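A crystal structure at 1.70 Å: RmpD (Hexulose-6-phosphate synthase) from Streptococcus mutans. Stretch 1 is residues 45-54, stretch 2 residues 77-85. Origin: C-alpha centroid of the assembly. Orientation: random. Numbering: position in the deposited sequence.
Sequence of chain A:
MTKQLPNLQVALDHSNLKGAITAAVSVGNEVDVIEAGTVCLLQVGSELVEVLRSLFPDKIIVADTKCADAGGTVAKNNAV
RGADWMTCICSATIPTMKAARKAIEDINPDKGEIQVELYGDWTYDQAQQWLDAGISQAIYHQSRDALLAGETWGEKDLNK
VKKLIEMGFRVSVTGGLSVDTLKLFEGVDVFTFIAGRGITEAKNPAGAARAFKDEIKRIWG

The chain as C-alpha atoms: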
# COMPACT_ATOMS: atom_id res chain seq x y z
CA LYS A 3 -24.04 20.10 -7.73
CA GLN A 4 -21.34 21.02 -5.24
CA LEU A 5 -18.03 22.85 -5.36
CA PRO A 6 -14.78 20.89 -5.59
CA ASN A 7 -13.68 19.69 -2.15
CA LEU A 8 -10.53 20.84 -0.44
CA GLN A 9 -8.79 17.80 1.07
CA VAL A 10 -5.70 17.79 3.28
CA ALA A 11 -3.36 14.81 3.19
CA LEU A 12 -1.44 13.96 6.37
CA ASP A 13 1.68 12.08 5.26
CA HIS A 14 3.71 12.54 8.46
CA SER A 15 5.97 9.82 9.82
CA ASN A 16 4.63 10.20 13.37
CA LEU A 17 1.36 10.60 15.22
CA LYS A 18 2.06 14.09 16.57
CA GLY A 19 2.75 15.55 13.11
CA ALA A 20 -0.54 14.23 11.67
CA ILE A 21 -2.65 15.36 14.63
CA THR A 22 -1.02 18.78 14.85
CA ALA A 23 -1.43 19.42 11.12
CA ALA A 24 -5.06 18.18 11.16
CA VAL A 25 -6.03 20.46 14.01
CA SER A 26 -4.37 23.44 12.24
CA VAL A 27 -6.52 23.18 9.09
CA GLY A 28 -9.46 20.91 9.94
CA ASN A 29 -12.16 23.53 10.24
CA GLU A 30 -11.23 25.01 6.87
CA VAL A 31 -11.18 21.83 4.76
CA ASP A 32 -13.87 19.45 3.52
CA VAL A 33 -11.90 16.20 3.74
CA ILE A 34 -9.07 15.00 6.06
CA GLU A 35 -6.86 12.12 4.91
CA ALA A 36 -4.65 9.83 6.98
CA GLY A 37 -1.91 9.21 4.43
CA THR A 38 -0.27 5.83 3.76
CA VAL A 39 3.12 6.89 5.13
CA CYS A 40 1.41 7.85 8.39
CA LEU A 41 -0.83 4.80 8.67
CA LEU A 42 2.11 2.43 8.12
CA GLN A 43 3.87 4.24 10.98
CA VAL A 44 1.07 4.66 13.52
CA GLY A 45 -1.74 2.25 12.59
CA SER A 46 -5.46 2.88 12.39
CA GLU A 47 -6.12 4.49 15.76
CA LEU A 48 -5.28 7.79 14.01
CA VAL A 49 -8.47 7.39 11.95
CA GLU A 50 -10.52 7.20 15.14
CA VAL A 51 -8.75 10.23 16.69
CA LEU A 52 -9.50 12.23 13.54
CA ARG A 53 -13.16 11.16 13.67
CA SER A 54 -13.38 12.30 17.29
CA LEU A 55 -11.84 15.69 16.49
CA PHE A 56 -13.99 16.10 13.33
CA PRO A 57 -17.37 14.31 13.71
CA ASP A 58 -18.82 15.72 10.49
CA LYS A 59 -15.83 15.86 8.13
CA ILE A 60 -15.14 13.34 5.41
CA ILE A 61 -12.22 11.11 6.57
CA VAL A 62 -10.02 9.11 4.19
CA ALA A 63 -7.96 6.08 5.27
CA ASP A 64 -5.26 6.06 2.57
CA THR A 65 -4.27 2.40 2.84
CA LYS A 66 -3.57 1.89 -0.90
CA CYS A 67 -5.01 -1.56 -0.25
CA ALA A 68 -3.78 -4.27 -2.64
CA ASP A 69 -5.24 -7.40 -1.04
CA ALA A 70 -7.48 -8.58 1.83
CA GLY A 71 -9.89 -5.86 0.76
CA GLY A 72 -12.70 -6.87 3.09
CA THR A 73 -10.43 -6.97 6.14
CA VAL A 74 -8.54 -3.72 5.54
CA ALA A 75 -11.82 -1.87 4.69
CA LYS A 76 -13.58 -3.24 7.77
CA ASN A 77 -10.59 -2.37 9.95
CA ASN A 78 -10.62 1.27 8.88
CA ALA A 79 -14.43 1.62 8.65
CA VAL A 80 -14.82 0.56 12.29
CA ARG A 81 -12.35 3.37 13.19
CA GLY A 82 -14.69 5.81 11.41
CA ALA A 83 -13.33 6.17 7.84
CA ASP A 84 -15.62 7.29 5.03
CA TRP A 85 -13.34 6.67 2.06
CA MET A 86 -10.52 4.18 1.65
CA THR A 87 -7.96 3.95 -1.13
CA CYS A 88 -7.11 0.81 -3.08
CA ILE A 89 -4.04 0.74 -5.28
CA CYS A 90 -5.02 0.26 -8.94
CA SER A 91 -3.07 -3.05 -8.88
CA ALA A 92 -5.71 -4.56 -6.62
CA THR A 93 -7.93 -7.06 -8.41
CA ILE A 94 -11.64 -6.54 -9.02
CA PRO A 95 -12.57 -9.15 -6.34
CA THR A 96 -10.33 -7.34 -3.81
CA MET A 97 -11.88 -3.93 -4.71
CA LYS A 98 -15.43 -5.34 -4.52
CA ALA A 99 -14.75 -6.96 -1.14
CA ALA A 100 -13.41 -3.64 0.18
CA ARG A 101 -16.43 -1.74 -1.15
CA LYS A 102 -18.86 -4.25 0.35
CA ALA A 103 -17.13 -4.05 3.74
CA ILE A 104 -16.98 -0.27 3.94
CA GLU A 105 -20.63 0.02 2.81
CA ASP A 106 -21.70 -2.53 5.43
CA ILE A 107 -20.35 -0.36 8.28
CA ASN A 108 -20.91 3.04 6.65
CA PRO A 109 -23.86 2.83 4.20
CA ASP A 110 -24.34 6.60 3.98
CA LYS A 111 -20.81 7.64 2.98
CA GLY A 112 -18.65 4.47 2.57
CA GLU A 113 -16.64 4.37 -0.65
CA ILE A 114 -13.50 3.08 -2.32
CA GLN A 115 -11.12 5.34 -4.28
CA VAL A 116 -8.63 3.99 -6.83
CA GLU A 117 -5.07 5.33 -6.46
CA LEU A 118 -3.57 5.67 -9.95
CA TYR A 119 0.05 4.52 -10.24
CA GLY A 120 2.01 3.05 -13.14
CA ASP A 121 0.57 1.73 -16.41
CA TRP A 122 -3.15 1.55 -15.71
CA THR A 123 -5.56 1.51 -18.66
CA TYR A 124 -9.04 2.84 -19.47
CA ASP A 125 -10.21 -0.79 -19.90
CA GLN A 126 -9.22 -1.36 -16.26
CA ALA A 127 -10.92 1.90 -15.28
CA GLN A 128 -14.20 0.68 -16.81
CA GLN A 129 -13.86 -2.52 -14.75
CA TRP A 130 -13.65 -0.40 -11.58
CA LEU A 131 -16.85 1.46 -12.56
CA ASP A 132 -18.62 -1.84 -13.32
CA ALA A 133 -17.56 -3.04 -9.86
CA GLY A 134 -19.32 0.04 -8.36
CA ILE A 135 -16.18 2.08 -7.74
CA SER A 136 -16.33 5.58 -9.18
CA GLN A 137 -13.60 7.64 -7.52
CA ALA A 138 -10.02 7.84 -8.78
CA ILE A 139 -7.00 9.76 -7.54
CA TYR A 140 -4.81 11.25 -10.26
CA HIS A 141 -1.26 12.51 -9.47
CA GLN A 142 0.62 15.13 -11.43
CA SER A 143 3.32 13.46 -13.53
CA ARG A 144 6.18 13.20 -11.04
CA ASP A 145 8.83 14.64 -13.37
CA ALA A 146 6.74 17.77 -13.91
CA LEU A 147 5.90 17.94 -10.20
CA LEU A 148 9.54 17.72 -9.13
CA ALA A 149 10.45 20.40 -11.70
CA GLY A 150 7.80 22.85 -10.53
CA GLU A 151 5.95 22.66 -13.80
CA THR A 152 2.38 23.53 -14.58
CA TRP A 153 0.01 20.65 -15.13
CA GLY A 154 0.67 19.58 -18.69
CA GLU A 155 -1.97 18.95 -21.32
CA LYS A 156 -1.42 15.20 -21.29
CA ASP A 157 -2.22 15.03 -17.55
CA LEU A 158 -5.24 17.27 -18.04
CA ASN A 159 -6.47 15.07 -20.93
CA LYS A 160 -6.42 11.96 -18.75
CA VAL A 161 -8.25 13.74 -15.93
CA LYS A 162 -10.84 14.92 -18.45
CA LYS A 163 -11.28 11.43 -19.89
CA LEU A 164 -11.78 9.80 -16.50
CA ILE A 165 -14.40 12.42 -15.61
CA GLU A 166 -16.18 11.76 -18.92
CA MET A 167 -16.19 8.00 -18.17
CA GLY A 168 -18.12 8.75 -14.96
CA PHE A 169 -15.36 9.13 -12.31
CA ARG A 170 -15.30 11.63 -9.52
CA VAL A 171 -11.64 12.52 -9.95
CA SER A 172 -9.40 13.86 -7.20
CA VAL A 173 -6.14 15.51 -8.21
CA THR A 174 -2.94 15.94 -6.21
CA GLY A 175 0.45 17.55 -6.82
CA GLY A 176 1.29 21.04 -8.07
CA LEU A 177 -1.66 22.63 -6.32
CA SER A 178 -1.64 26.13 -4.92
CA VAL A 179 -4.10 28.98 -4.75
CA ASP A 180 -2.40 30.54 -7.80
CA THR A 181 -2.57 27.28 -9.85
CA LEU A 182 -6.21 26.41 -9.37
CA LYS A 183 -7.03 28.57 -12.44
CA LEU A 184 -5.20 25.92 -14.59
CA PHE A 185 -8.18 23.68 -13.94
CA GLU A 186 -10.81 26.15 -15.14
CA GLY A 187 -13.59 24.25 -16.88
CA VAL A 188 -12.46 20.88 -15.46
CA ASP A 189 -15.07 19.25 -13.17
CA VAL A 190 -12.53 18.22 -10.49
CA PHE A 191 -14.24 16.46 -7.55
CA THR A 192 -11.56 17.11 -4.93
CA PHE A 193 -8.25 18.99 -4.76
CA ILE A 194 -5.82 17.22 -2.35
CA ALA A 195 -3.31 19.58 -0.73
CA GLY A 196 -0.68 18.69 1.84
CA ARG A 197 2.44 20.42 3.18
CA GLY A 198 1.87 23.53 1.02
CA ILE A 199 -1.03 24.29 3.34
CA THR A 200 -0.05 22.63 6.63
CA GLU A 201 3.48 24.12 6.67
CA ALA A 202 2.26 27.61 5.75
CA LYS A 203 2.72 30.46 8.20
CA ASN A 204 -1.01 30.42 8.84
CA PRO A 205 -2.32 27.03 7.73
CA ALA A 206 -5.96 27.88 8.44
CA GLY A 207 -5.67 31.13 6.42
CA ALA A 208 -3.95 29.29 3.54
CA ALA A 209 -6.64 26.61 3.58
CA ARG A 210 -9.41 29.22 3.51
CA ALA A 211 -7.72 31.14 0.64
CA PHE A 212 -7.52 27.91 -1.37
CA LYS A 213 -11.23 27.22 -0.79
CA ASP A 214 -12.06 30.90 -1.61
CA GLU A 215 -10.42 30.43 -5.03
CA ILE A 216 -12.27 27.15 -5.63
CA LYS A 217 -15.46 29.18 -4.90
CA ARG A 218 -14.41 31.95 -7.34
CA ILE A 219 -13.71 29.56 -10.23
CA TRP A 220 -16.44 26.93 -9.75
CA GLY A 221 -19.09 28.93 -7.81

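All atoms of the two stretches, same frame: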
# COMPACT_ATOMS: atom_id res chain seq x y z
N GLY A 45 -0.59 3.15 12.57
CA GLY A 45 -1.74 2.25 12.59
C GLY A 45 -3.03 3.05 12.52
O GLY A 45 -3.01 4.27 12.34
N SER A 46 -4.14 2.36 12.74
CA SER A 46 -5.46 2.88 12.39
C SER A 46 -6.10 3.69 13.49
O SER A 46 -7.13 4.31 13.27
CB SER A 46 -6.36 1.73 11.95
OG SER A 46 -6.60 0.82 13.03
N GLU A 47 -5.52 3.71 14.68
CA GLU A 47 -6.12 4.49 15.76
C GLU A 47 -6.20 5.98 15.35
O GLU A 47 -7.13 6.68 15.72
CB GLU A 47 -5.44 4.27 17.11
CG GLU A 47 -6.16 5.00 18.25
CD GLU A 47 -5.64 4.70 19.64
OE1 GLU A 47 -4.45 4.37 19.81
OE2 GLU A 47 -6.45 4.85 20.58
N LEU A 48 -5.26 6.43 14.54
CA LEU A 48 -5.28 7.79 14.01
C LEU A 48 -6.63 8.11 13.36
O LEU A 48 -7.16 9.23 13.53
CB LEU A 48 -4.14 8.00 13.00
CG LEU A 48 -4.12 9.34 12.24
CD1 LEU A 48 -3.95 10.51 13.17
CD2 LEU A 48 -3.03 9.34 11.19
N VAL A 49 -7.18 7.15 12.63
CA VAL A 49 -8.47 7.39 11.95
C VAL A 49 -9.55 7.74 12.97
O VAL A 49 -10.33 8.66 12.78
CB VAL A 49 -8.91 6.17 11.10
CG1 VAL A 49 -10.29 6.37 10.51
CG2 VAL A 49 -7.90 5.91 9.98
N GLU A 50 -9.57 6.98 14.05
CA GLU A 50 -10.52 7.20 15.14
C GLU A 50 -10.32 8.56 15.87
O GLU A 50 -11.28 9.24 16.22
CB GLU A 50 -10.46 6.03 16.12
CG GLU A 50 -11.58 6.00 17.13
CD GLU A 50 -11.71 4.68 17.89
OE1 GLU A 50 -11.24 3.65 17.40
OE2 GLU A 50 -12.34 4.69 18.98
N VAL A 51 -9.06 8.93 16.07
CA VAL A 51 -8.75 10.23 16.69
C VAL A 51 -9.26 11.35 15.78
O VAL A 51 -9.85 12.30 16.28
CB VAL A 51 -7.23 10.37 16.95
CG1 VAL A 51 -6.86 11.79 17.35
CG2 VAL A 51 -6.77 9.35 18.01
N LEU A 52 -9.05 11.21 14.48
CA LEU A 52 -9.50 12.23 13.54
C LEU A 52 -11.02 12.33 13.55
O LEU A 52 -11.56 13.42 13.49
CB LEU A 52 -8.99 11.99 12.14
CG LEU A 52 -7.48 12.11 11.97
CD1 LEU A 52 -7.05 11.62 10.61
CD2 LEU A 52 -7.03 13.57 12.19
N ARG A 53 -11.70 11.18 13.62
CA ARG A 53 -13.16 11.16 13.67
C ARG A 53 -13.70 11.85 14.92
O ARG A 53 -14.68 12.57 14.84
CB ARG A 53 -13.68 9.74 13.55
CG ARG A 53 -15.19 9.57 13.72
CD ARG A 53 -16.03 10.45 12.84
NE ARG A 53 -15.98 9.95 11.48
CZ ARG A 53 -16.03 10.68 10.38
NH1 ARG A 53 -16.09 11.99 10.45
NH2 ARG A 53 -15.95 10.08 9.19
N SER A 54 -13.02 11.66 16.04
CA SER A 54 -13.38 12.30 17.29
C SER A 54 -13.20 13.84 17.21
O SER A 54 -14.05 14.62 17.66
CB SER A 54 -12.51 11.70 18.40
OG SER A 54 -12.86 12.23 19.66
N ASN A 77 -11.44 -2.92 8.91
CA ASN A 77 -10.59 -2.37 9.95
C ASN A 77 -10.58 -0.87 10.04
O ASN A 77 -10.54 -0.32 11.14
CB ASN A 77 -9.14 -2.85 9.81
CG ASN A 77 -8.96 -4.34 10.20
OD1 ASN A 77 -9.84 -4.95 10.82
ND2 ASN A 77 -7.79 -4.89 9.85
N ASN A 78 -10.61 -0.19 8.89
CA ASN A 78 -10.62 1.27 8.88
C ASN A 78 -12.01 1.86 8.99
O ASN A 78 -12.14 2.94 9.55
CB ASN A 78 -9.89 1.81 7.66
CG ASN A 78 -8.40 1.61 7.78
OD1 ASN A 78 -7.72 2.40 8.41
ND2 ASN A 78 -7.91 0.51 7.21
N ALA A 79 -13.04 1.16 8.51
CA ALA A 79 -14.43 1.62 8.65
C ALA A 79 -14.87 1.60 10.11
O ALA A 79 -15.58 2.50 10.57
CB ALA A 79 -15.37 0.76 7.82
N VAL A 80 -14.45 0.59 10.87
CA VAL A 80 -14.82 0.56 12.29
C VAL A 80 -14.17 1.69 13.08
O VAL A 80 -14.67 2.08 14.12
CB VAL A 80 -14.56 -0.81 12.95
CG1 VAL A 80 -15.35 -1.91 12.26
CG2 VAL A 80 -13.09 -1.13 13.00
N ARG A 81 -13.04 2.22 12.57
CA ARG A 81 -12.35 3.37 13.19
C ARG A 81 -13.06 4.69 12.84
O ARG A 81 -12.78 5.72 13.45
CB ARG A 81 -10.89 3.44 12.70
CG ARG A 81 -9.96 2.36 13.22
CD ARG A 81 -9.65 2.55 14.67
NE ARG A 81 -8.55 1.70 15.11
CZ ARG A 81 -8.16 1.58 16.37
NH1 ARG A 81 -8.81 2.22 17.33
NH2 ARG A 81 -7.12 0.82 16.69
N GLY A 82 -13.94 4.63 11.86
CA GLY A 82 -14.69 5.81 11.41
C GLY A 82 -14.39 6.37 10.01
O GLY A 82 -14.90 7.44 9.67
N ALA A 83 -13.58 5.69 9.20
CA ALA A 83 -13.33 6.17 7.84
C ALA A 83 -14.58 6.23 6.97
O ALA A 83 -15.46 5.35 7.05
CB ALA A 83 -12.27 5.32 7.12
N ASP A 84 -14.62 7.24 6.10
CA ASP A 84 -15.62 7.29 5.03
C ASP A 84 -15.13 6.69 3.72
O ASP A 84 -15.82 5.87 3.10
CB ASP A 84 -16.03 8.75 4.80
CG ASP A 84 -16.73 9.35 6.01
OD1 ASP A 84 -17.70 8.73 6.55
OD2 ASP A 84 -16.34 10.45 6.43
N TRP A 85 -13.94 7.10 3.31
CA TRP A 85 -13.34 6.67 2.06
C TRP A 85 -12.07 5.92 2.37
O TRP A 85 -11.37 6.28 3.29
CB TRP A 85 -12.99 7.85 1.16
CG TRP A 85 -14.17 8.69 0.78
CD1 TRP A 85 -15.48 8.34 0.88
CD2 TRP A 85 -14.14 10.03 0.26
NE1 TRP A 85 -16.28 9.38 0.44
CE2 TRP A 85 -15.48 10.42 0.06
CE3 TRP A 85 -13.12 10.93 -0.04
CZ2 TRP A 85 -15.82 11.68 -0.44
CZ3 TRP A 85 -13.46 12.20 -0.54
CH2 TRP A 85 -14.80 12.56 -0.72
O HOH W 1 -5.31 -1.00 15.56
O HOH W 2 -8.44 2.43 20.28
O HOH W 3 -12.69 1.11 16.56

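Two arginines, one from each stretch, organise this contact, and a valine between them supplies its apolar part. The helix of the first stretch lies against the place where the helix of the second gives way to a turn, and the backbones come close: the CA atoms of Glu50 and Arg81 are 4.7 Å apart.

Arg81 covers the most surface. Its CA-to-CB bond points toward the first stretch, and the side chain extends past Glu50 to Ser46 and Glu47, with chi1 and chi2 both m and chi3 t. The guanidinium can donate in several directions within its plane, and two of its partners sit at that edge. NE of Arg81 donates to OG of Ser46 at 3.0 Å, a bond for which the p rotamer of the short serine side chain places the hydroxyl oxygen. NH1 of Arg81 donates to OE1 of Glu50 at 2.8 Å, and here opposite charges make the hydrogen bond a salt bridge. One face of the same group is covered by the backbone of Glu47, whose CA lies 3.6 Å from CZ of Arg81; a flat guanidinium, which makes its hydrogen bonds in its plane, can pack its face against carbon in this way. Water continues the network: water 1 accepts from NH2 of Arg81 at 2.8 Å and donates weakly to OG of Ser46 at 3.4 Å, while water 3 donates to both OE1 of Glu50, at 3.0 Å, and the carbonyl O of Val80, at 3.3 Å.

Arg53, one turn beyond Val49, reaches the other way, to Gly82, which ends the turn, and to Asp84, two residues further on. With chi2 and chi3 both p, its chain bends so that the guanidinium edge meets two acceptors. NH2 of Arg53 donates to O of Gly82 at 2.9 Å and to OD2 of Asp84 at 2.8 Å, the latter a salt bridge; NE of Arg53 also donates to O of Gly82, at 3.3 Å. The carbonyl is thus held by two nitrogens of one arginine. Asp84 has its CA-to-CB bond sideways, but its carboxylate comes nearer.

Gly82 suits its position for two reasons. Its phi of 112° belongs to a Schellman motif, in which Ala83 N bonds back to Asn78 O at 3.1 Å and Gly82 N to Ala79 O at 3.0 Å; at these backbone angles a CB would be jammed against the preceding carbonyl O. An ideal CB would also point toward the first stretch and lie only 3.0 Å from CG of Arg53, so the absence of a side chain leaves room for the arginine.

Val49 points toward the second stretch and fills the space between these polar groups. The branched side chain suits the place because its two methyl groups meet different neighbours: CG1 of Val49 packs 3.7 Å from CB of Arg81 and 4.1 Å from CB of Ala83, while CG2 approaches OD1 of Asn78 at 3.8 Å.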